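Local coordinates for protein serpin B3 (Homo sapiens, PDB 4ZK3) that belongs to the serpin family of protease inhibitors and forms the compact, aggregating structure known as Pso p27, linked to psoriasis, at residues Phe13-Gln18 against Arg300-Val305; Gln154-Ile159 against Ala179-Gly184; Ala229-Ile234 against Ser242-Leu247; Tyr293-Thr298 against Ser326-Lys331. All coordinates share one frame; numbering follows the deposited sequence.

How the interactions relate
The four contacts sample different joints of the serpin fold: helix on helix, loop on strand, strand with strand, and a strand-to-helix junction beside a strand. Interactions 1 and 4 are neighbours, with centres about 11 Å apart; they share helix 296-302, and Q18 CB packs 3.7 Å from T298 CG2. Interaction 4 also touches interaction 2, where I159 CD1 lies 3.6 Å from K331 O. Strand 340-351 runs between strands 174-185 and 325-336, consistent with the inserted reactive-centre loop of cleaved serpins, so interactions 2 and 4 involve the strands flanking it. Interaction 3 touches none of the others; its centre is about 29 Å from that of interaction 4.

Interaction 1: residues Phe13-Gln18 against Arg300-Val305; sequences FDLFQQ and RTMGMV
M302 projects its thioether against L15, Q18 and D14, so that the end of helix 296-302 docks on helix 4-19, the N-terminal helix A of the serpin fold. The helix carrying M302 is closed by a Schellman motif: G303 takes a positive phi of 131°, and its N bonds to R300 O at 2.9 Å. The chain thus turns away immediately after the residue that makes most of the contact.

M302 is straight at chi2 and bends at chi3 (50°), which turns CE back toward D14 and leaves the sulfur facing L15 and Q18. The SD lies 3.8 Å from L15 CD2, the two side chains crossing at about a right angle. L15 starts out pointing away from M302, and it is the branch at its tip that returns to the contact; the same side chain also packs on Y29. M302 meets V56 of helix 47-57 as well, so its side chain also bridges to that helix.

Q18 supplies the second largest share of the buried surface. Its chain folds at chi2, setting CG 4.3 Å from M302 SD and sending the amide toward T301, which it meets tip to tip, Q18 OE1 lying 4.0 Å from T301 CG2. The hydroxyl of T301 is engaged elsewhere, with D297 O one turn back, and Q18 OE1 has a weak bond from K21. D14 likewise spends its carboxylate on H58, so its part here is apolar: the CB of D14 stands 3.8 Å from the methyl CE of M302.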
loop_
_atom_site.group_PDB
_atom_site.type_symbol
_atom_site.label_atom_id
_atom_site.label_comp_id
_atom_site.label_asym_id
_atom_site.label_seq_id
_atom_site.Cartn_x
_atom_site.Cartn_y
_atom_site.Cartn_z
ATOM N N PHE A 13 -0.520 -6.959 -7.409
ATOM C CA PHE A 13 -0.104 -8.370 -7.490
ATOM C C PHE A 13 1.307 -8.560 -8.048
ATOM O O PHE A 13 2.038 -9.484 -7.596
ATOM C CB PHE A 13 -1.115 -9.198 -8.250
ATOM C CG PHE A 13 -2.339 -9.492 -7.450
ATOM C CD1 PHE A 13 -2.254 -10.328 -6.355
ATOM C CD2 PHE A 13 -3.562 -8.881 -7.744
ATOM C CE1 PHE A 13 -3.379 -10.608 -5.589
ATOM C CE2 PHE A 13 -4.688 -9.138 -6.982
ATOM C CZ PHE A 13 -4.601 -10.003 -5.895
ATOM N N ASP A 14 1.709 -7.696 -8.986
ATOM C CA ASP A 14 3.039 -7.802 -9.537
ATOM C C ASP A 14 4.000 -7.537 -8.391
ATOM O O ASP A 14 5.078 -8.168 -8.303
ATOM C CB ASP A 14 3.332 -6.841 -10.670
ATOM C CG ASP A 14 2.415 -7.025 -11.867
ATOM O OD1 ASP A 14 1.657 -8.015 -11.969
ATOM O OD2 ASP A 14 2.432 -6.101 -12.697
ATOM N N LEU A 15 3.631 -6.631 -7.477
ATOM C CA LEU A 15 4.524 -6.395 -6.328
ATOM C C LEU A 15 4.595 -7.590 -5.436
ATOM O O LEU A 15 5.686 -7.955 -4.973
ATOM C CB LEU A 15 4.131 -5.176 -5.493
ATOM C CG LEU A 15 4.407 -3.833 -6.154
ATOM C CD1 LEU A 15 3.667 -2.721 -5.402
ATOM C CD2 LEU A 15 5.830 -3.434 -6.324
ATOM N N PHE A 16 3.440 -8.142 -5.143
ATOM C CA PHE A 16 3.316 -9.219 -4.188
ATOM C C PHE A 16 4.229 -10.412 -4.538
ATOM O O PHE A 16 4.871 -10.971 -3.662
ATOM C CB PHE A 16 1.863 -9.662 -4.077
ATOM C CG PHE A 16 1.642 -10.673 -3.012
ATOM C CD1 PHE A 16 1.550 -10.304 -1.698
ATOM C CD2 PHE A 16 1.599 -12.023 -3.315
ATOM C CE1 PHE A 16 1.369 -11.239 -0.705
ATOM C CE2 PHE A 16 1.418 -12.976 -2.334
ATOM C CZ PHE A 16 1.331 -12.585 -1.021
ATOM N N GLN A 17 4.245 -10.796 -5.816
ATOM C CA GLN A 17 5.096 -11.918 -6.327
ATOM C C GLN A 17 6.585 -11.655 -6.090
ATOM O O GLN A 17 7.301 -12.532 -5.693
ATOM C CB GLN A 17 4.790 -12.186 -7.810
ATOM C CG GLN A 17 3.315 -12.432 -8.167
ATOM C CD GLN A 17 2.678 -13.750 -7.673
ATOM O OE1 GLN A 17 1.833 -14.334 -8.368
ATOM N NE2 GLN A 17 3.034 -14.199 -6.496
ATOM N N GLN A 18 7.038 -10.425 -6.201
ATOM C CA GLN A 18 8.404 -10.095 -5.819
ATOM C C GLN A 18 8.644 -10.184 -4.324
ATOM O O GLN A 18 9.649 -10.776 -3.879
ATOM C CB GLN A 18 8.815 -8.710 -6.354
ATOM C CG GLN A 18 8.726 -8.649 -7.886
ATOM C CD GLN A 18 9.646 -9.698 -8.527
ATOM O OE1 GLN A 18 10.830 -9.839 -8.153
ATOM N NE2 GLN A 18 9.074 -10.500 -9.405
ATOM N N ARG A 300 13.244 -2.393 -11.007
ATOM C CA ARG A 300 14.178 -2.724 -12.097
ATOM C C ARG A 300 13.778 -4.044 -12.767
ATOM O O ARG A 300 13.449 -4.020 -13.948
ATOM C CB ARG A 300 15.602 -2.752 -11.567
ATOM C CG ARG A 300 16.697 -2.860 -12.606
ATOM C CD ARG A 300 18.014 -2.842 -11.846
ATOM N NE ARG A 300 18.537 -1.483 -11.734
ATOM C CZ ARG A 300 19.173 -0.981 -10.685
ATOM N NH1 ARG A 300 19.368 -1.685 -9.578
ATOM N NH2 ARG A 300 19.617 0.270 -10.748
ATOM N N THR A 301 13.693 -5.120 -11.994
ATOM C CA THR A 301 13.157 -6.400 -12.459
ATOM C C THR A 301 11.849 -6.297 -13.201
ATOM O O THR A 301 11.611 -7.048 -14.179
ATOM C CB THR A 301 12.890 -7.321 -11.273
ATOM O OG1 THR A 301 14.097 -7.482 -10.521
ATOM C CG2 THR A 301 12.365 -8.677 -11.707
ATOM N N MET A 302 10.973 -5.403 -12.719
ATOM C CA MET A 302 9.630 -5.330 -13.195
ATOM C C MET A 302 9.624 -4.622 -14.502
ATOM O O MET A 302 8.637 -4.653 -15.164
ATOM C CB MET A 302 8.699 -4.655 -12.164
ATOM C CG MET A 302 8.493 -5.520 -10.889
ATOM S SD MET A 302 7.570 -4.856 -9.447
ATOM C CE MET A 302 6.201 -4.309 -10.431
ATOM N N GLY A 303 10.712 -3.971 -14.903
ATOM C CA GLY A 303 10.738 -3.267 -16.199
ATOM C C GLY A 303 11.241 -1.842 -16.152
ATOM O O GLY A 303 11.497 -1.241 -17.214
ATOM N N MET A 304 11.358 -1.272 -14.944
ATOM C CA MET A 304 11.795 0.126 -14.812
ATOM C C MET A 304 13.323 0.178 -14.721
ATOM O O MET A 304 13.900 0.105 -13.614
ATOM C CB MET A 304 11.111 0.854 -13.625
ATOM C CG MET A 304 9.748 1.442 -13.912
ATOM S SD MET A 304 8.867 1.948 -12.377
ATOM C CE MET A 304 9.989 3.141 -11.695
ATOM N N VAL A 305 13.972 0.314 -15.895
ATOM C CA VAL A 305 15.450 0.339 -15.961
ATOM C C VAL A 305 16.076 1.693 -16.245
ATOM O O VAL A 305 17.046 2.067 -15.563
ATOM C CB VAL A 305 16.087 -0.708 -16.940
ATOM C CG1 VAL A 305 16.647 -1.894 -16.149
ATOM C CG2 VAL A 305 15.105 -1.211 -17.965
#

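Interaction 2: residues Gln154-Ile159 against Ala179-Gly184; sequences QTNEKI and AIYFKG
N156 lays its CB beside the Y181 ring, 3.4 Å from Y181 CE1, and the T155 carbonyl oxygen approaches the same ring atom at 3.6 Å, both obliquely. Nearer the backbone, Q154 O lies 3.5 Å from Y181 CB, while Q154 CB meets A179 CB at 3.8 Å. A water sits 2.8 Å from Q154 O and, through a weaker link, can also serve A179 O, with more acceptors nearby than protons.

Y181 reaches the loop because its CG is anti to the backbone N (chi1 177°), and its hydroxyl is held by E342. The loop owes its shape to a type I' turn from T155 to K158, closed by K158 N to T155 O at 2.9 Å. T155 OG1 occupies the crowded position between N and C, where its one proton can serve V151 O, the strongest partner, or be shared with E152 O, while I159 N gives it a weak bond.

The segment after helix 140-153, helix F of serpins, is thereby laid across the central sheet: strand 174-185 beneath it is bonded to strand 99-110 along one edge and strand 340-351 along the other, and I159 extends the packing to strand 325-336.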
loop_
_atom_site.group_PDB
_atom_site.type_symbol
_atom_site.label_atom_id
_atom_site.label_comp_id
_atom_site.label_asym_id
_atom_site.label_seq_id
_atom_site.Cartn_x
_atom_site.Cartn_y
_atom_site.Cartn_z
ATOM N N GLN A 154 2.310 12.756 9.032
ATOM C CA GLN A 154 1.159 12.419 8.230
ATOM C C GLN A 154 0.633 10.981 8.498
ATOM O O GLN A 154 -0.196 10.535 7.747
ATOM C CB GLN A 154 1.507 12.534 6.713
ATOM C CG GLN A 154 2.170 13.826 6.300
ATOM C CD GLN A 154 1.244 14.999 6.530
ATOM O OE1 GLN A 154 0.114 15.019 6.031
ATOM N NE2 GLN A 154 1.675 15.925 7.345
ATOM N N THR A 155 1.250 10.262 9.403
ATOM C CA THR A 155 0.971 8.852 9.705
ATOM C C THR A 155 0.684 8.564 11.179
ATOM O O THR A 155 0.780 7.405 11.632
ATOM C CB THR A 155 2.132 7.974 9.245
ATOM O OG1 THR A 155 3.341 8.416 9.850
ATOM C CG2 THR A 155 2.292 8.057 7.702
ATOM N N ASN A 156 0.230 9.584 11.926
ATOM C CA ASN A 156 0.018 9.460 13.365
ATOM C C ASN A 156 1.290 8.838 14.039
ATOM O O ASN A 156 1.241 7.992 14.935
ATOM C CB ASN A 156 -1.268 8.647 13.645
ATOM C CG ASN A 156 -1.637 8.632 15.150
ATOM O OD1 ASN A 156 -2.194 7.647 15.708
ATOM N ND2 ASN A 156 -1.311 9.709 15.813
ATOM N N GLU A 157 2.441 9.289 13.586
ATOM C CA GLU A 157 3.732 8.727 13.954
ATOM C C GLU A 157 3.984 7.262 13.790
ATOM O O GLU A 157 4.956 6.776 14.405
ATOM C CB GLU A 157 4.119 9.121 15.401
ATOM C CG GLU A 157 4.434 10.584 15.540
ATOM C CD GLU A 157 3.325 11.343 16.226
ATOM O OE1 GLU A 157 3.587 11.810 17.377
ATOM O OE2 GLU A 157 2.210 11.438 15.655
ATOM N N LYS A 158 3.180 6.556 12.967
ATOM C CA LYS A 158 3.387 5.101 12.776
ATOM C C LYS A 158 4.495 4.730 11.819
ATOM O O LYS A 158 4.971 3.588 11.843
ATOM C CB LYS A 158 2.099 4.428 12.223
ATOM C CG LYS A 158 0.914 4.474 13.181
ATOM C CD LYS A 158 1.268 4.081 14.617
ATOM C CE LYS A 158 0.109 4.365 15.541
ATOM N NZ LYS A 158 0.489 4.052 16.913
ATOM N N ILE A 159 4.819 5.620 10.863
ATOM C CA ILE A 159 5.922 5.353 9.947
ATOM C C ILE A 159 7.083 6.244 10.375
ATOM O O ILE A 159 7.058 7.460 10.122
ATOM C CB ILE A 159 5.558 5.641 8.479
ATOM C CG1 ILE A 159 4.291 4.854 8.146
ATOM C CG2 ILE A 159 6.737 5.279 7.593
ATOM C CD1 ILE A 159 4.489 3.340 8.229
ATOM N N ALA A 179 2.522 9.830 1.564
ATOM C CA ALA A 179 2.078 9.208 2.816
ATOM C C ALA A 179 0.577 8.995 2.814
ATOM O O ALA A 179 -0.193 9.873 2.393
ATOM C CB ALA A 179 2.451 10.065 4.027
ATOM N N ILE A 180 0.171 7.843 3.318
ATOM C CA ILE A 180 -1.235 7.441 3.411
ATOM C C ILE A 180 -1.521 6.913 4.821
ATOM O O ILE A 180 -0.653 6.239 5.449
ATOM C CB ILE A 180 -1.584 6.368 2.347
ATOM C CG1 ILE A 180 -3.057 6.006 2.392
ATOM C CG2 ILE A 180 -0.767 5.063 2.563
ATOM C CD1 ILE A 180 -3.532 5.070 1.260
ATOM N N TYR A 181 -2.707 7.271 5.360
ATOM C CA TYR A 181 -3.059 6.978 6.738
ATOM C C TYR A 181 -4.554 6.692 6.857
ATOM O O TYR A 181 -5.378 7.421 6.294
ATOM C CB TYR A 181 -2.679 8.133 7.689
ATOM C CG TYR A 181 -3.107 7.854 9.096
ATOM C CD1 TYR A 181 -2.322 7.068 9.903
ATOM C CD2 TYR A 181 -4.348 8.333 9.614
ATOM C CE1 TYR A 181 -2.696 6.746 11.191
ATOM C CE2 TYR A 181 -4.736 8.000 10.920
ATOM C CZ TYR A 181 -3.904 7.226 11.708
ATOM O OH TYR A 181 -4.216 6.857 13.017
ATOM N N PHE A 182 -4.889 5.605 7.549
ATOM C CA PHE A 182 -6.240 5.184 7.758
ATOM C C PHE A 182 -6.400 4.751 9.229
ATOM O O PHE A 182 -5.578 3.996 9.736
ATOM C CB PHE A 182 -6.558 4.011 6.865
ATOM C CG PHE A 182 -7.833 3.335 7.228
ATOM C CD1 PHE A 182 -9.047 4.004 7.052
ATOM C CD2 PHE A 182 -7.825 2.066 7.793
ATOM C CE1 PHE A 182 -10.256 3.376 7.420
ATOM C CE2 PHE A 182 -8.992 1.447 8.142
ATOM C CZ PHE A 182 -10.211 2.084 7.954
ATOM N N LYS A 183 -7.431 5.227 9.922
ATOM C CA LYS A 183 -7.817 4.612 11.182
ATOM C C LYS A 183 -9.322 4.553 11.241
ATOM O O LYS A 183 -9.959 5.530 10.998
ATOM C CB LYS A 183 -7.288 5.381 12.388
ATOM C CG LYS A 183 -7.512 4.644 13.728
ATOM C CD LYS A 183 -7.073 5.512 14.928
ATOM C CE LYS A 183 -7.532 4.904 16.248
ATOM N NZ LYS A 183 -6.450 5.108 17.266
ATOM N N GLY A 184 -9.908 3.393 11.443
ATOM C CA GLY A 184 -11.370 3.309 11.423
ATOM C C GLY A 184 -11.893 2.310 12.422
ATOM O O GLY A 184 -11.208 1.320 12.734
HETATM O O HOH W 1 -1.297 10.953 5.160
#

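Interaction 3: residues Ala229-Ile234 against Ser242-Leu247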
loop_
_atom_site.group_PDB
_atom_site.type_symbol
_atom_site.label_atom_id
_atom_site.label_comp_id
_atom_site.label_asym_id
_atom_site.label_seq_id
_atom_site.Cartn_x
_atom_site.Cartn_y
_atom_site.Cartn_z
ATOM N N ALA A 229 -10.660 -22.218 -0.270
ATOM C CA ALA A 229 -10.499 -21.063 0.616
ATOM C C ALA A 229 -11.842 -20.465 0.897
ATOM O O ALA A 229 -12.846 -20.806 0.247
ATOM C CB ALA A 229 -9.608 -20.019 -0.040
ATOM N N LYS A 230 -11.865 -19.575 1.873
ATOM C CA LYS A 230 -13.017 -18.755 2.138
ATOM C C LYS A 230 -12.665 -17.269 2.088
ATOM O O LYS A 230 -11.472 -16.875 2.236
ATOM C CB LYS A 230 -13.595 -19.094 3.482
ATOM C CG LYS A 230 -14.146 -20.513 3.577
ATOM C CD LYS A 230 -14.466 -20.809 5.032
ATOM C CE LYS A 230 -14.996 -22.219 5.236
ATOM N NZ LYS A 230 -15.206 -22.481 6.695
ATOM N N VAL A 231 -13.691 -16.474 1.848
ATOM C CA VAL A 231 -13.594 -14.989 1.771
ATOM C C VAL A 231 -14.584 -14.310 2.676
ATOM O O VAL A 231 -15.751 -14.654 2.674
ATOM C CB VAL A 231 -13.833 -14.462 0.332
ATOM C CG1 VAL A 231 -13.577 -12.974 0.264
ATOM C CG2 VAL A 231 -12.859 -15.096 -0.587
ATOM N N LEU A 232 -14.128 -13.310 3.432
ATOM C CA LEU A 232 -14.988 -12.535 4.277
ATOM C C LEU A 232 -14.782 -11.032 4.118
ATOM O O LEU A 232 -13.642 -10.565 4.040
ATOM C CB LEU A 232 -14.764 -12.920 5.748
ATOM C CG LEU A 232 -15.798 -12.480 6.762
ATOM C CD1 LEU A 232 -17.058 -13.312 6.610
ATOM C CD2 LEU A 232 -15.285 -12.710 8.151
ATOM N N GLU A 233 -15.886 -10.268 4.118
ATOM C CA GLU A 233 -15.829 -8.806 4.178
ATOM C C GLU A 233 -16.204 -8.361 5.583
ATOM O O GLU A 233 -17.248 -8.707 6.094
ATOM C CB GLU A 233 -16.752 -8.127 3.136
ATOM C CG GLU A 233 -16.785 -6.617 3.228
ATOM C CD GLU A 233 -18.056 -5.976 2.772
ATOM O OE1 GLU A 233 -19.142 -6.575 2.919
ATOM O OE2 GLU A 233 -17.960 -4.814 2.333
ATOM N N ILE A 234 -15.335 -7.558 6.178
ATOM C CA ILE A 234 -15.543 -7.023 7.508
ATOM C C ILE A 234 -15.635 -5.512 7.327
ATOM O O ILE A 234 -14.615 -4.867 7.169
ATOM C CB ILE A 234 -14.393 -7.370 8.486
ATOM C CG1 ILE A 234 -14.027 -8.845 8.415
ATOM C CG2 ILE A 234 -14.785 -6.998 9.903
ATOM C CD1 ILE A 234 -12.830 -9.307 9.226
ATOM N N SER A 242 -13.796 -1.365 3.754
ATOM C CA SER A 242 -13.887 -2.697 4.354
ATOM C C SER A 242 -12.523 -3.370 4.388
ATOM O O SER A 242 -11.644 -3.055 3.619
ATOM C CB SER A 242 -14.780 -3.579 3.520
ATOM O OG SER A 242 -16.106 -3.221 3.606
ATOM N N MET A 243 -12.389 -4.363 5.248
ATOM C CA MET A 243 -11.213 -5.212 5.264
ATOM C C MET A 243 -11.729 -6.527 4.712
ATOM O O MET A 243 -12.719 -7.050 5.211
ATOM C CB MET A 243 -10.642 -5.446 6.659
ATOM C CG MET A 243 -9.490 -6.471 6.659
ATOM S SD MET A 243 -8.515 -6.653 8.164
ATOM C CE MET A 243 -7.479 -5.196 8.187
ATOM N N ILE A 244 -11.075 -7.013 3.686
ATOM C CA ILE A 244 -11.434 -8.327 3.071
ATOM C C ILE A 244 -10.379 -9.305 3.513
ATOM O O ILE A 244 -9.183 -8.963 3.470
ATOM C CB ILE A 244 -11.357 -8.253 1.547
ATOM C CG1 ILE A 244 -12.296 -7.189 1.042
ATOM C CG2 ILE A 244 -11.613 -9.627 0.893
ATOM C CD1 ILE A 244 -13.671 -7.275 1.576
ATOM N N VAL A 245 -10.782 -10.508 3.894
ATOM C CA VAL A 245 -9.826 -11.533 4.352
ATOM C C VAL A 245 -10.047 -12.823 3.540
ATOM O O VAL A 245 -11.190 -13.202 3.292
ATOM C CB VAL A 245 -10.009 -11.851 5.859
ATOM C CG1 VAL A 245 -9.098 -12.980 6.314
ATOM C CG2 VAL A 245 -9.770 -10.642 6.730
ATOM N N LEU A 246 -8.953 -13.436 3.121
ATOM C CA LEU A 246 -8.952 -14.703 2.400
ATOM C C LEU A 246 -8.191 -15.729 3.198
ATOM O O LEU A 246 -6.964 -15.590 3.422
ATOM C CB LEU A 246 -8.349 -14.513 1.020
ATOM C CG LEU A 246 -9.151 -13.602 0.085
ATOM C CD1 LEU A 246 -8.533 -12.229 0.054
ATOM C CD2 LEU A 246 -9.256 -14.154 -1.338
ATOM N N LEU A 247 -8.941 -16.759 3.642
ATOM C CA LEU A 247 -8.489 -17.801 4.546
ATOM C C LEU A 247 -8.437 -19.175 3.864
ATOM O O LEU A 247 -9.479 -19.671 3.477
ATOM C CB LEU A 247 -9.466 -17.859 5.731
ATOM C CG LEU A 247 -9.066 -18.852 6.820
ATOM C CD1 LEU A 247 -7.733 -18.448 7.463
ATOM C CD2 LEU A 247 -10.170 -18.957 7.835
#
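The carboxylate of E233 is gripped by S242, whose OG donates to OE2 at 2.8 Å, arriving from above the carboxylate plane and 36° out of it. The other oxygen, OE1, bonds to H220 ND1, so this buried acid is held between S242 of the partner strand and H220 of strand 206-224, with N376 as a second-shell partner of S242. The peptide groups between the strands offer a second set of planes. L232 N to V245 O and V245 N to L232 O, each 2.9 Å, lie in the carbonyl plane, whereas M243 N comes to I234 O tilted 34° from it.

This is an antiparallel hairpin of the serpin B sheet, its short strands 166° apart in direction. K230 with L247, L232 with V245 and I234 with M243 are the hydrogen-bonded pairs; V231 with L246 and E233 with I244 are the non-hydrogen-bonded ones. On the face of the latter, V231 and L246 lie side by side, CG2 to CD2 3.8 Å, and I244 sends CD1 to within 3.6 Å of E233 CB. On the reverse face, I234 CD1 touches V245 CG2 at 4.2 Å, and F363 of strand 361-364 packs on K230, L232, V245 and L247. The hairpin is continued in both directions: strand 206-224 bonds to the outer edge of strand 229-235, and strand 369-375 to that of strand 241-248.

Interaction 4: residues Tyr293-Thr298 against Ser326-Lys331; sequences YDLKDT and SGVLHK
L295 directs its side chain onto V328 and H330. Its CB sits 3.5 Å from V328 O, which also takes the hydrogen bond of L295 N at 2.7 Å. CG, anti to the carbonyl carbon (chi1 -64°), carries the chain past that oxygen, and CD1 then lodges between V328 CG1 at 4.0 Å and H330 CB at 3.9 Å. Beyond the pair, L295 also packs on F19 and I34.

Y293 and H330 form an antiparallel hydrogen-bonded pair, their side chains lying side by side and pointing the same way; Y293 CD1 lies at the edge of the imidazole, near its plane, and the ring nitrogens bond with T347 and S30. Where the strand hands over to a helix, D294 makes a capping bond, its OD1 accepting from K296 N at 3.2 Å. A water donates to D294 OD1 and accepts from V328 N, linking the cap to the strand, and K296 NZ reaches S326 O weakly at 3.0 Å.

Strand 276-294 thus ends alongside strand 325-336 and leads on, through L295, toward helix 296-302. Strand 340-351 lines the far edge of strand 325-336, with a classic beta bulge where S326 and G327 face V350, while helices 4-19 and 31-42 cover the side of L295.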
loop_
_atom_site.group_PDB
_atom_site.type_symbol
_atom_site.label_atom_id
_atom_site.label_comp_id
_atom_site.label_asym_id
_atom_site.label_seq_id
_atom_site.Cartn_x
_atom_site.Cartn_y
_atom_site.Cartn_z
ATOM N N TYR A 293 10.468 -1.995 2.577
ATOM C CA TYR A 293 10.866 -2.501 1.274
ATOM C C TYR A 293 11.796 -1.533 0.639
ATOM O O TYR A 293 11.494 -0.328 0.576
ATOM C CB TYR A 293 9.661 -2.791 0.334
ATOM C CG TYR A 293 8.654 -3.707 1.003
ATOM C CD1 TYR A 293 7.688 -3.199 1.886
ATOM C CD2 TYR A 293 8.725 -5.068 0.834
ATOM C CE1 TYR A 293 6.825 -4.056 2.525
ATOM C CE2 TYR A 293 7.881 -5.918 1.478
ATOM C CZ TYR A 293 6.923 -5.399 2.308
ATOM O OH TYR A 293 6.127 -6.264 2.985
ATOM N N ASP A 294 12.945 -2.056 0.178
ATOM C CA ASP A 294 13.794 -1.329 -0.770
ATOM C C ASP A 294 13.326 -1.722 -2.120
ATOM O O ASP A 294 13.516 -2.874 -2.514
ATOM C CB ASP A 294 15.263 -1.726 -0.640
ATOM C CG ASP A 294 16.161 -0.867 -1.491
ATOM O OD1 ASP A 294 15.793 -0.546 -2.652
ATOM O OD2 ASP A 294 17.238 -0.508 -0.976
ATOM N N LEU A 295 12.732 -0.793 -2.846
ATOM C CA LEU A 295 12.053 -1.149 -4.103
ATOM C C LEU A 295 12.857 -1.029 -5.391
ATOM O O LEU A 295 12.364 -1.379 -6.448
ATOM C CB LEU A 295 10.749 -0.349 -4.256
ATOM C CG LEU A 295 9.650 -0.590 -3.217
ATOM C CD1 LEU A 295 8.487 0.366 -3.467
ATOM C CD2 LEU A 295 9.177 -2.024 -3.254
ATOM N N LYS A 296 14.068 -0.515 -5.304
ATOM C CA LYS A 296 14.869 -0.205 -6.505
ATOM C C LYS A 296 15.071 -1.418 -7.424
ATOM O O LYS A 296 14.637 -1.378 -8.596
ATOM C CB LYS A 296 16.190 0.390 -6.065
ATOM C CG LYS A 296 17.082 0.934 -7.148
ATOM C CD LYS A 296 18.460 1.101 -6.519
ATOM C CE LYS A 296 19.275 2.136 -7.256
ATOM N NZ LYS A 296 20.537 2.387 -6.519
ATOM N N ASP A 297 15.664 -2.489 -6.899
ATOM C CA ASP A 297 15.959 -3.698 -7.732
ATOM C C ASP A 297 14.685 -4.415 -8.142
ATOM O O ASP A 297 14.537 -4.831 -9.310
ATOM C CB ASP A 297 16.896 -4.699 -7.028
ATOM C CG ASP A 297 18.345 -4.230 -6.975
ATOM O OD1 ASP A 297 18.713 -3.249 -7.668
ATOM O OD2 ASP A 297 19.115 -4.840 -6.206
ATOM N N THR A 298 13.743 -4.480 -7.206
ATOM C CA THR A 298 12.377 -4.951 -7.508
ATOM C C THR A 298 11.769 -4.258 -8.747
ATOM O O THR A 298 11.351 -4.907 -9.692
ATOM C CB THR A 298 11.461 -4.751 -6.300
ATOM O OG1 THR A 298 11.981 -5.460 -5.190
ATOM C CG2 THR A 298 10.015 -5.253 -6.551
ATOM N N SER A 326 18.200 7.453 -7.478
ATOM C CA SER A 326 19.091 6.667 -6.657
ATOM C C SER A 326 18.351 5.670 -5.794
ATOM O O SER A 326 18.923 4.671 -5.456
ATOM C CB SER A 326 19.965 7.568 -5.772
ATOM O OG SER A 326 19.215 8.455 -4.908
ATOM N N GLY A 327 17.083 5.906 -5.424
ATOM C CA GLY A 327 16.368 4.895 -4.634
ATOM C C GLY A 327 14.847 5.070 -4.562
ATOM O O GLY A 327 14.293 6.091 -4.935
ATOM N N VAL A 328 14.177 4.026 -4.127
ATOM C CA VAL A 328 12.726 4.011 -3.921
ATOM C C VAL A 328 12.508 3.123 -2.714
ATOM O O VAL A 328 12.907 1.946 -2.732
ATOM C CB VAL A 328 11.920 3.458 -5.104
ATOM C CG1 VAL A 328 10.396 3.560 -4.846
ATOM C CG2 VAL A 328 12.255 4.233 -6.358
ATOM N N LEU A 329 11.959 3.725 -1.663
ATOM C CA LEU A 329 11.753 3.093 -0.374
ATOM C C LEU A 329 10.262 3.128 0.042
ATOM O O LEU A 329 9.544 4.094 -0.248
ATOM C CB LEU A 329 12.548 3.814 0.683
ATOM C CG LEU A 329 14.052 3.896 0.469
ATOM C CD1 LEU A 329 14.581 4.512 1.715
ATOM C CD2 LEU A 329 14.661 2.526 0.280
ATOM N N HIS A 330 9.835 2.076 0.712
ATOM C CA HIS A 330 8.458 1.936 1.212
ATOM C C HIS A 330 8.480 1.323 2.577
ATOM O O HIS A 330 9.235 0.358 2.830
ATOM C CB HIS A 330 7.662 1.048 0.277
ATOM C CG HIS A 330 6.192 0.990 0.563
ATOM N ND1 HIS A 330 5.326 2.039 0.297
ATOM C CD2 HIS A 330 5.423 -0.006 1.051
ATOM C CE1 HIS A 330 4.088 1.692 0.631
ATOM N NE2 HIS A 330 4.130 0.477 1.122
ATOM N N LYS A 331 7.603 1.825 3.433
ATOM C CA LYS A 331 7.417 1.303 4.754
ATOM C C LYS A 331 5.926 1.358 5.150
ATOM O O LYS A 331 5.215 2.309 4.881
ATOM C CB LYS A 331 8.299 2.122 5.713
ATOM C CG LYS A 331 8.540 1.430 7.027
ATOM C CD LYS A 331 9.551 2.169 7.888
ATOM C CE LYS A 331 9.675 1.486 9.236
ATOM N NZ LYS A 331 10.798 2.102 9.998
HETATM O O HOH W 2 16.216 2.074 -3.065
#